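Local coordinates for protein ribonucleoside-diphosphate reductase (Pseudomonas aeruginosa, PDB 5IM3) that probably supplies the precursors for DNA synthesis by reducing ribonucleoside diphosphates to deoxyribonucleotides, as a class I ribonucleotide reductase under allosteric control by dATP, at residues 847-850 / 851-855; 854-857 / 858-862. All coordinates share one frame; numbering follows the deposited sequence.

Interaction 1. Residues 847-850 / 851-855; sequences LYAT and AFEVE
T850 and E853 meet twice, once through the backbone and once through the glutamate chain, where the polypeptide folds back on itself between helix 842-847 and helix 856-866. The carbonyl O of T850 accepts the N-H of E853 at 3.0 Å; the bond is bent, 145° at the hydrogen. With A851 and F852 at the corner in type I conformation, this is a β-turn.

The side chain of E853 then runs back over the start of the turn. Its CG is turned between its own backbone N and carbonyl carbon (chi1 35°), which brings CG to 3.3 Å from N of T850. Extended beyond CG, the chain carries OE2 to 3.7 Å from CB of T850. There OE2 also bonds to the hydroxyl of S833, and a water bridges OE2 of E853, at 2.6 Å, and O of Y848, at 3.0 Å.

On the apolar side, CB of A849 touches CG2 of V854 at 3.8 Å. The same CG2 of V854 comes within 3.2 Å of the carbonyl O of T850. Alanine suits a buried spot where its single methyl meets a branched neighbour. T850 supplies the carbonyl that closes the turn, and its branched side chain packs against the A851 backbone and touches N791, while a glutamate is long enough to reach from the turn to polar groups beyond it.

The chemistry is therefore divided: a backbone bond closes the turn, methyl groups line one flank, and a carboxylate, probably ionised, ties the other to S833 and water.

Interaction 2. Residues 854-857 / 858-862; sequences VETR and WIVEA
R857 lies beside W858, its neighbour in sequence, and the two side chains point the same way at the start of helix 856-866. Following the arginine outward, CB sits 3.3 Å from the backbone N of W858. A chi1 of 51° folds CG back beside the helix backbone, close to that same nitrogen. The extended chain from CG to NE carries the guanidinium alongside W858 as far as the indole. NE donates to OE1 of E855 at 2.9 Å, meeting the oxygen from above the carboxylate plane. NH2 forms a salt bridge with OE2 of E855, although its hydrogen bond is weak. NH1 takes the other role: it lies over one face of W858, toward the rim, 3.4 Å from CZ2. The guanidinium and ring planes are 42° apart, so the groups are inclined and not stacked flat.

At the ring edge, CD1 of W858 meets E855 twice, its carbonyl O at 3.5 Å and its CB at 3.8 Å, while CG1 of V854 comes in obliquely at 4.1 Å from CD1. CG1 of V854 also reaches toward CD1 of I859. A broad ring suits a place where R857 lies over one face, E855 is at the edge, and D679 and I682 of helix 679-707 also touch it.

Backbone bonds hold the start of the helix. N of W858 binds O of E855, three residues back, and N of V860 binds O of T856 at 3.1 Å. N of E861 binds O of R857, also four residues back. Threonine suits the side facing strand 878-881: OG1 of T856 is hydrogen-bonded to O of Y879, while its methyl CG2 lies 4.2 Å from CG2 of V860. E861 pairs with R898. This is the N-terminal part of an amphipathic helix in the reductase barrel domain.

Interaction 1 and interaction 2 are consecutive parts of one connection, their centres about 10 Å apart, sharing V854 and E855. The turn at 847-855 leads out of helix 842-847; the contact at 854-862 begins the next helix. Both are partly buried and lie away from the dATP sites. V854 faces both ways, one methyl used in the turn and the other against the helix. The chemistry shifts along the chain: in interaction 1 a carboxylate reaches loop residues and water, whereas in interaction 2 an arginine held by a glutamate lies over one face of an aromatic ring at an exposed edge, while the far side of the helix packs on strand 878-881.

Interaction 1. Residues 847-850 / 851-855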
loop_
_atom_site.group_PDB
_atom_site.type_symbol
_atom_site.label_atom_id
_atom_site.label_comp_id
_atom_site.label_asym_id
_atom_site.label_seq_id
_atom_site.Cartn_x
_atom_site.Cartn_y
_atom_site.Cartn_z
ATOM N N LEU A 847 -6.614 -36.901 10.123
ATOM C CA LEU A 847 -6.140 -37.921 9.194
ATOM C C LEU A 847 -6.260 -37.465 7.748
ATOM O O LEU A 847 -5.447 -37.864 6.908
ATOM C CB LEU A 847 -6.918 -39.219 9.404
ATOM C CG LEU A 847 -6.607 -40.353 8.422
ATOM C CD1 LEU A 847 -5.154 -40.778 8.530
ATOM C CD2 LEU A 847 -7.539 -41.528 8.675
ATOM N N TYR A 848 -7.260 -36.646 7.435
ATOM C CA TYR A 848 -7.478 -36.158 6.083
ATOM C C TYR A 848 -7.164 -34.674 5.960
ATOM O O TYR A 848 -7.724 -33.972 5.118
ATOM C CB TYR A 848 -8.896 -36.485 5.631
ATOM C CG TYR A 848 -9.017 -37.967 5.409
ATOM C CD1 TYR A 848 -8.666 -38.529 4.199
ATOM C CD2 TYR A 848 -9.416 -38.810 6.428
ATOM C CE1 TYR A 848 -8.744 -39.883 3.996
ATOM C CE2 TYR A 848 -9.497 -40.164 6.234
ATOM C CZ TYR A 848 -9.158 -40.700 5.016
ATOM O OH TYR A 848 -9.237 -42.058 4.813
ATOM N N ALA A 849 -6.235 -34.202 6.783
ATOM C CA ALA A 849 -5.676 -32.885 6.573
ATOM C C ALA A 849 -4.961 -32.859 5.231
ATOM O O ALA A 849 -4.358 -33.845 4.807
ATOM C CB ALA A 849 -4.713 -32.528 7.700
ATOM N N THR A 850 -5.066 -31.728 4.549
ATOM C CA THR A 850 -4.503 -31.543 3.225
ATOM C C THR A 850 -3.080 -30.974 3.328
ATOM O O THR A 850 -2.595 -30.640 4.409
ATOM C CB THR A 850 -5.484 -30.687 2.413
ATOM O OG1 THR A 850 -6.296 -31.551 1.609
ATOM C CG2 THR A 850 -4.797 -29.659 1.534
ATOM N N ALA A 851 -2.385 -30.903 2.190
ATOM C CA ALA A 851 -0.989 -30.477 2.181
ATOM C C ALA A 851 -0.787 -29.111 2.832
ATOM O O ALA A 851 0.195 -28.896 3.546
ATOM C CB ALA A 851 -0.470 -30.459 0.747
ATOM N N PHE A 852 -1.697 -28.163 2.583
ATOM C CA PHE A 852 -1.524 -26.817 3.119
ATOM C C PHE A 852 -2.032 -26.661 4.545
ATOM O O PHE A 852 -1.845 -25.591 5.132
ATOM C CB PHE A 852 -2.216 -25.792 2.220
ATOM C CG PHE A 852 -1.334 -25.270 1.128
ATOM C CD1 PHE A 852 -0.225 -24.500 1.434
ATOM C CD2 PHE A 852 -1.607 -25.547 -0.199
ATOM C CE1 PHE A 852 0.597 -24.019 0.443
ATOM C CE2 PHE A 852 -0.788 -25.065 -1.200
ATOM C CZ PHE A 852 0.316 -24.301 -0.879
ATOM N N GLU A 853 -2.663 -27.687 5.119
ATOM C CA GLU A 853 -3.070 -27.650 6.521
ATOM C C GLU A 853 -2.355 -28.723 7.335
ATOM O O GLU A 853 -2.822 -29.099 8.411
ATOM C CB GLU A 853 -4.594 -27.769 6.654
ATOM C CG GLU A 853 -5.281 -28.662 5.629
ATOM C CD GLU A 853 -6.733 -28.304 5.392
ATOM O OE1 GLU A 853 -7.080 -27.105 5.472
ATOM O OE2 GLU A 853 -7.525 -29.219 5.101
ATOM N N VAL A 854 -1.223 -29.219 6.838
ATOM C CA VAL A 854 -0.257 -29.968 7.633
ATOM C C VAL A 854 0.950 -29.067 7.845
ATOM O O VAL A 854 1.492 -28.510 6.880
ATOM C CB VAL A 854 0.160 -31.285 6.952
ATOM C CG1 VAL A 854 1.228 -31.994 7.780
ATOM C CG2 VAL A 854 -1.041 -32.196 6.758
ATOM N N GLU A 855 1.374 -28.926 9.096
ATOM C CA GLU A 855 2.516 -28.075 9.390
ATOM C C GLU A 855 3.763 -28.615 8.704
ATOM O O GLU A 855 3.993 -29.828 8.654
ATOM C CB GLU A 855 2.734 -27.974 10.897
ATOM C CG GLU A 855 1.581 -27.322 11.635
ATOM C CD GLU A 855 1.887 -27.105 13.097
ATOM O OE1 GLU A 855 2.923 -26.471 13.391
ATOM O OE2 GLU A 855 1.103 -27.571 13.952
HETATM O O HOH W 1 -9.027 -31.302 5.100
#

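Interaction 2. Residues 854-857 / 858-862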
loop_
_atom_site.group_PDB
_atom_site.type_symbol
_atom_site.label_atom_id
_atom_site.label_comp_id
_atom_site.label_asym_id
_atom_site.label_seq_id
_atom_site.Cartn_x
_atom_site.Cartn_y
_atom_site.Cartn_z
ATOM N N VAL A 854 -1.223 -29.219 6.838
ATOM C CA VAL A 854 -0.257 -29.968 7.633
ATOM C C VAL A 854 0.950 -29.067 7.845
ATOM O O VAL A 854 1.492 -28.510 6.880
ATOM C CB VAL A 854 0.160 -31.285 6.952
ATOM C CG1 VAL A 854 1.228 -31.994 7.780
ATOM C CG2 VAL A 854 -1.041 -32.196 6.758
ATOM N N GLU A 855 1.374 -28.926 9.096
ATOM C CA GLU A 855 2.516 -28.075 9.390
ATOM C C GLU A 855 3.763 -28.615 8.704
ATOM O O GLU A 855 3.993 -29.828 8.654
ATOM C CB GLU A 855 2.734 -27.974 10.897
ATOM C CG GLU A 855 1.581 -27.322 11.635
ATOM C CD GLU A 855 1.887 -27.105 13.097
ATOM O OE1 GLU A 855 2.923 -26.471 13.391
ATOM O OE2 GLU A 855 1.103 -27.571 13.952
ATOM N N THR A 856 4.569 -27.698 8.168
ATOM C CA THR A 856 5.716 -28.089 7.357
ATOM C C THR A 856 6.712 -28.925 8.149
ATOM O O THR A 856 7.407 -29.769 7.574
ATOM C CB THR A 856 6.391 -26.836 6.796
ATOM O OG1 THR A 856 5.402 -26.000 6.182
ATOM C CG2 THR A 856 7.443 -27.200 5.758
ATOM N N ARG A 857 6.790 -28.715 9.463
ATOM C CA ARG A 857 7.764 -29.438 10.276
ATOM C C ARG A 857 7.557 -30.948 10.213
ATOM O O ARG A 857 8.526 -31.708 10.326
ATOM C CB ARG A 857 7.703 -28.952 11.725
ATOM C CG ARG A 857 6.310 -28.941 12.337
ATOM C CD ARG A 857 6.361 -28.427 13.767
ATOM N NE ARG A 857 5.032 -28.160 14.314
ATOM C CZ ARG A 857 4.342 -29.000 15.084
ATOM N NH1 ARG A 857 4.843 -30.183 15.418
ATOM N NH2 ARG A 857 3.142 -28.653 15.527
ATOM N N TRP A 858 6.315 -31.407 10.047
ATOM C CA TRP A 858 6.080 -32.844 9.924
ATOM C C TRP A 858 6.697 -33.395 8.644
ATOM O O TRP A 858 7.292 -34.478 8.651
ATOM C CB TRP A 858 4.581 -33.143 9.960
ATOM C CG TRP A 858 3.908 -32.738 11.230
ATOM C CD1 TRP A 858 3.035 -31.704 11.398
ATOM C CD2 TRP A 858 4.043 -33.360 12.517
ATOM N NE1 TRP A 858 2.623 -31.641 12.705
ATOM C CE2 TRP A 858 3.228 -32.645 13.412
ATOM C CE3 TRP A 858 4.779 -34.449 12.995
ATOM C CZ2 TRP A 858 3.123 -32.984 14.760
ATOM C CZ3 TRP A 858 4.676 -34.781 14.336
ATOM C CH2 TRP A 858 3.852 -34.053 15.201
ATOM N N ILE A 859 6.566 -32.662 7.536
ATOM C CA ILE A 859 7.093 -33.131 6.257
ATOM C C ILE A 859 8.616 -33.141 6.279
ATOM O O ILE A 859 9.254 -34.026 5.694
ATOM C CB ILE A 859 6.550 -32.257 5.110
ATOM C CG1 ILE A 859 5.024 -32.142 5.187
ATOM C CG2 ILE A 859 6.962 -32.822 3.758
ATOM C CD1 ILE A 859 4.301 -33.466 5.147
ATOM N N VAL A 860 9.225 -32.154 6.941
ATOM C CA VAL A 860 10.680 -32.091 7.012
ATOM C C VAL A 860 11.219 -33.206 7.900
ATOM O O VAL A 860 12.154 -33.922 7.523
ATOM C CB VAL A 860 11.127 -30.706 7.513
ATOM C CG1 VAL A 860 12.628 -30.684 7.779
ATOM C CG2 VAL A 860 10.745 -29.634 6.505
ATOM N N GLU A 861 10.647 -33.360 9.098
ATOM C CA GLU A 861 11.127 -34.382 10.023
ATOM C C GLU A 861 10.961 -35.778 9.439
ATOM O O GLU A 861 11.819 -36.647 9.632
ATOM C CB GLU A 861 10.392 -34.274 11.358
ATOM C CG GLU A 861 11.135 -33.470 12.411
ATOM C CD GLU A 861 12.425 -34.138 12.848
ATOM O OE1 GLU A 861 12.590 -35.348 12.579
ATOM O OE2 GLU A 861 13.274 -33.452 13.453
ATOM N N ALA A 862 9.855 -36.015 8.731
ATOM C CA ALA A 862 9.661 -37.300 8.072
ATOM C C ALA A 862 10.733 -37.531 7.016
ATOM O O ALA A 862 11.340 -38.606 6.949
ATOM C CB ALA A 862 8.269 -37.361 7.447
#